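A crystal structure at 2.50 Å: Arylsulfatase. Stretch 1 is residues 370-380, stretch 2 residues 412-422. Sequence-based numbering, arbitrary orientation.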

# COMPACT_ATOMS: atom_id res chain seq x y z
N VAL A 370 8.24 -33.11 -21.97
CA VAL A 370 8.03 -32.05 -20.99
C VAL A 370 7.33 -32.69 -19.81
O VAL A 370 6.21 -33.21 -19.95
N ASN A 371 7.98 -32.67 -18.65
CA ASN A 371 7.52 -33.39 -17.47
C ASN A 371 7.49 -32.44 -16.28
O ASN A 371 8.50 -31.79 -15.98
N ASN A 372 6.34 -32.38 -15.61
CA ASN A 372 6.15 -31.48 -14.48
C ASN A 372 6.37 -32.18 -13.14
O ASN A 372 5.97 -31.64 -12.10
N GLY A 373 7.00 -33.35 -13.14
CA GLY A 373 7.24 -34.06 -11.90
C GLY A 373 8.26 -33.35 -11.02
O GLY A 373 9.20 -32.72 -11.49
N LEU A 374 8.06 -33.47 -9.71
CA LEU A 374 8.90 -32.75 -8.76
C LEU A 374 10.32 -33.28 -8.77
O LEU A 374 10.55 -34.49 -8.77
N MET A 375 11.29 -32.36 -8.79
CA MET A 375 12.70 -32.73 -8.73
C MET A 375 13.47 -31.62 -8.04
O MET A 375 13.08 -30.45 -8.09
N ASP A 376 14.58 -32.00 -7.41
CA ASP A 376 15.36 -31.13 -6.54
C ASP A 376 16.81 -31.16 -7.00
O ASP A 376 17.24 -32.07 -7.71
N LEU A 377 17.58 -30.15 -6.58
CA LEU A 377 19.02 -30.17 -6.83
C LEU A 377 19.69 -31.33 -6.10
O LEU A 377 20.66 -31.91 -6.61
N THR A 378 19.20 -31.68 -4.91
CA THR A 378 19.75 -32.84 -4.22
C THR A 378 19.47 -34.13 -4.97
O THR A 378 20.17 -35.13 -4.75
N ASP A 379 18.46 -34.14 -5.85
CA ASP A 379 18.18 -35.34 -6.63
C ASP A 379 19.24 -35.57 -7.71
O ASP A 379 19.48 -36.72 -8.09
N ILE A 380 19.86 -34.50 -8.21
CA ILE A 380 20.97 -34.67 -9.14
C ILE A 380 22.13 -35.37 -8.44
O ILE A 380 22.76 -36.28 -8.99
N ASP A 412 9.91 -42.98 -20.26
CA ASP A 412 9.10 -42.13 -21.13
C ASP A 412 7.91 -41.58 -20.34
O ASP A 412 7.07 -42.34 -19.87
N ASN A 413 7.86 -40.26 -20.21
CA ASN A 413 6.80 -39.59 -19.46
C ASN A 413 6.64 -40.22 -18.08
O ASN A 413 5.53 -40.50 -17.61
N GLY A 414 7.77 -40.44 -17.42
CA GLY A 414 7.76 -41.10 -16.14
C GLY A 414 7.24 -40.21 -15.03
O GLY A 414 7.19 -38.99 -15.13
N LYS A 415 6.83 -40.85 -13.94
CA LYS A 415 6.40 -40.14 -12.75
C LYS A 415 7.57 -40.01 -11.79
O LYS A 415 8.45 -40.87 -11.71
N SER A 416 7.58 -38.90 -11.06
CA SER A 416 8.69 -38.59 -10.16
C SER A 416 8.66 -39.49 -8.93
O SER A 416 7.60 -39.94 -8.48
N ARG A 417 9.85 -39.76 -8.39
CA ARG A 417 9.97 -40.47 -7.13
C ARG A 417 9.94 -39.54 -5.92
O ARG A 417 9.94 -40.03 -4.78
N ARG A 418 9.91 -38.23 -6.14
CA ARG A 418 9.88 -37.25 -5.06
C ARG A 418 8.44 -36.83 -4.81
O ARG A 418 7.73 -36.44 -5.74
N GLN A 419 8.02 -36.90 -3.55
CA GLN A 419 6.66 -36.57 -3.17
C GLN A 419 6.51 -35.13 -2.71
O GLN A 419 5.44 -34.54 -2.90
N VAL A 420 7.55 -34.56 -2.10
CA VAL A 420 7.47 -33.23 -1.52
C VAL A 420 8.80 -32.52 -1.70
O VAL A 420 9.87 -33.13 -1.68
N VAL A 421 8.72 -31.20 -1.90
CA VAL A 421 9.88 -30.33 -1.89
C VAL A 421 9.78 -29.45 -0.65
O VAL A 421 8.74 -28.82 -0.41
N TYR A 422 10.84 -29.43 0.15
CA TYR A 422 10.89 -28.63 1.37
C TYR A 422 11.77 -27.42 1.14
O TYR A 422 12.90 -27.54 0.65

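Stretch 2 meets stretch 1 through a few inward side chains, and the two together bury 495 Å². Asp412 points away and makes no contact. Asn413 (chi1 m) points sideways and reaches stretch 1 through water: its OD1 accepts from water 2 at 3.1 Å from the water O, and that same water O lies 3.0 Å from Val370 O, to which it can also donate, although more acceptors surround it than it has protons. Gly414 contributes its carbonyl. Asn371, pointing inward with chi1 t, donates from ND2 to Gly414 O at 2.7 Å, and the N-H...O angle of 170° makes this a nearly linear bond. The other end of that amide stays within stretch 1, with Asn371 OD1 accepting from Gly373 N at 2.9 Å.

Lys415 points away, whereas Ser416 (chi1 t) points in and bridges two backbones: its OG donates to Leu374 O at 2.5 Å, a short bond, and accepts from Arg418 N at 3.0 Å. The space beside it depends on Gly373, whose CA lies 4.0 Å from Ser416 CB; an ideal CB built on the glycine would fall 3.1 Å from that same carbon, a tight fit. Arg417 points sideways.

Arg418, with chi1 and chi2 both t and chi3 m, is the polar centre of the contact. Its extended aliphatic part passes Leu374, with Arg418 CG 4.3 Å from Leu374 CB. The guanidinium then meets Asp379 (chi1 m) edge-on in a two-pronged salt bridge: Arg418 NH1 donates to Asp379 OD1 at 2.7 Å and 166°, and Arg418 NE to Asp379 OD2 at 2.8 Å and 171°. Asp376 CB sits over one face, 3.5 Å from Arg418 NE. Thr378 OG1 is 3.3 Å from Arg418 NH1, but the poor angle excludes a hydrogen bond. Arg418 NH2 turns back to its own stretch, donating to Val420 O at 3.0 Å.

Gln419 and Val420 point away, yet Gln419 O still touches Leu374 CD1 at 3.7 Å. Val421 (chi1 t) points in and supplies the apolar partner for Leu374 (chi1 m, chi2 t), with Val421 CG2 4.2 Å from Leu374 CD1. Val421 CG1 lies 4.1 Å from Asp376 OD2. Asp376 (chi1 t) also caps the helix, its OD1 accepting from Thr378 N at 3.0 Å. At Tyr422 the link is again water: the O of water 3 accepts from Tyr422 N at 2.9 Å and donates to Asp376 OD2 at 3.0 Å.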

# COMPACT_ATOMS: atom_id res chain seq x y z
CB VAL A 370 7.22 -30.88 -21.56
CG1 VAL A 370 7.28 -29.69 -20.62
CG2 VAL A 370 7.73 -30.49 -22.94
CB ASN A 371 8.43 -34.58 -17.18
CG ASN A 371 7.79 -35.61 -16.27
OD1 ASN A 371 7.04 -35.26 -15.36
ND2 ASN A 371 8.06 -36.88 -16.53
CB ASN A 372 4.74 -30.88 -14.53
CG ASN A 372 4.62 -29.59 -13.74
OD1 ASN A 372 5.59 -28.85 -13.58
ND2 ASN A 372 3.43 -29.32 -13.23
CB LEU A 374 8.32 -32.85 -7.35
CG LEU A 374 6.94 -32.25 -7.11
CD1 LEU A 374 6.59 -32.32 -5.62
CD2 LEU A 374 6.87 -30.82 -7.61
CB MET A 375 13.27 -33.00 -10.13
CG MET A 375 14.72 -33.47 -10.10
SD MET A 375 15.15 -34.53 -11.49
CE MET A 375 16.92 -34.69 -11.25
CB ASP A 376 15.24 -31.59 -5.08
CG ASP A 376 15.67 -30.53 -4.08
OD1 ASP A 376 16.84 -30.09 -4.12
OD2 ASP A 376 14.83 -30.13 -3.24
CB LEU A 377 19.67 -28.86 -6.42
CG LEU A 377 19.57 -27.67 -7.38
CD1 LEU A 377 20.25 -26.46 -6.77
CD2 LEU A 377 20.16 -28.00 -8.74
CB THR A 378 19.17 -32.94 -2.80
OG1 THR A 378 17.74 -33.04 -2.87
CG2 THR A 378 19.57 -31.73 -1.97
CB ASP A 379 16.79 -35.24 -7.27
CG ASP A 379 15.68 -35.19 -6.23
OD1 ASP A 379 15.94 -35.55 -5.06
OD2 ASP A 379 14.54 -34.81 -6.59
CB ILE A 380 21.41 -33.31 -9.71
CG1 ILE A 380 20.25 -32.67 -10.48
CG2 ILE A 380 22.62 -33.48 -10.62
CD1 ILE A 380 20.47 -31.20 -10.81
CB ASP A 412 8.62 -42.91 -22.35
CG ASP A 412 9.73 -43.16 -23.35
OD1 ASP A 412 10.80 -42.54 -23.23
OD2 ASP A 412 9.52 -43.99 -24.27
CB ASN A 413 5.48 -39.63 -20.23
CG ASN A 413 5.66 -39.30 -21.69
OD1 ASN A 413 5.93 -38.16 -22.06
ND2 ASN A 413 5.52 -40.32 -22.55
CB LYS A 415 5.23 -40.86 -12.09
CG LYS A 415 3.98 -40.87 -12.95
CD LYS A 415 2.82 -41.61 -12.28
CE LYS A 415 1.59 -41.61 -13.17
NZ LYS A 415 0.40 -42.18 -12.48
CB SER A 416 8.62 -37.12 -9.75
OG SER A 416 9.61 -36.81 -8.79
CB ARG A 417 11.27 -41.29 -7.11
CG ARG A 417 11.38 -42.28 -8.25
CD ARG A 417 12.53 -43.27 -8.07
NE ARG A 417 12.36 -44.10 -6.88
CZ ARG A 417 13.28 -44.24 -5.92
NH1 ARG A 417 14.45 -43.63 -6.00
NH2 ARG A 417 13.01 -45.02 -4.89
CB ARG A 418 10.74 -36.03 -5.40
CG ARG A 418 10.62 -34.90 -4.39
CD ARG A 418 11.62 -33.78 -4.67
NE ARG A 418 12.99 -34.17 -4.34
CZ ARG A 418 13.49 -34.16 -3.11
NH1 ARG A 418 14.75 -34.53 -2.90
NH2 ARG A 418 12.74 -33.78 -2.08
CB GLN A 419 6.18 -37.52 -2.07
CG GLN A 419 4.69 -37.50 -1.82
CD GLN A 419 4.26 -38.57 -0.84
OE1 GLN A 419 3.24 -39.23 -1.04
NE2 GLN A 419 5.02 -38.75 0.23
CB VAL A 420 7.10 -33.29 -0.01
CG1 VAL A 420 7.05 -31.89 0.58
CG2 VAL A 420 5.78 -34.02 0.20
CB VAL A 421 9.97 -29.47 -3.16
CG1 VAL A 421 11.12 -28.47 -3.06
CG2 VAL A 421 10.13 -30.35 -4.38
CB TYR A 422 11.41 -29.46 2.54
CG TYR A 422 10.52 -30.63 2.87
CD1 TYR A 422 9.38 -30.47 3.63
CD2 TYR A 422 10.82 -31.90 2.40
CE1 TYR A 422 8.56 -31.53 3.92
CE2 TYR A 422 10.01 -32.97 2.69
CZ TYR A 422 8.88 -32.78 3.45
OH TYR A 422 8.06 -33.85 3.74
O HOH W 1 6.14 -34.91 -22.79
O HOH W 2 6.47 -36.16 -19.80
O HOH W 3 13.28 -30.72 -0.72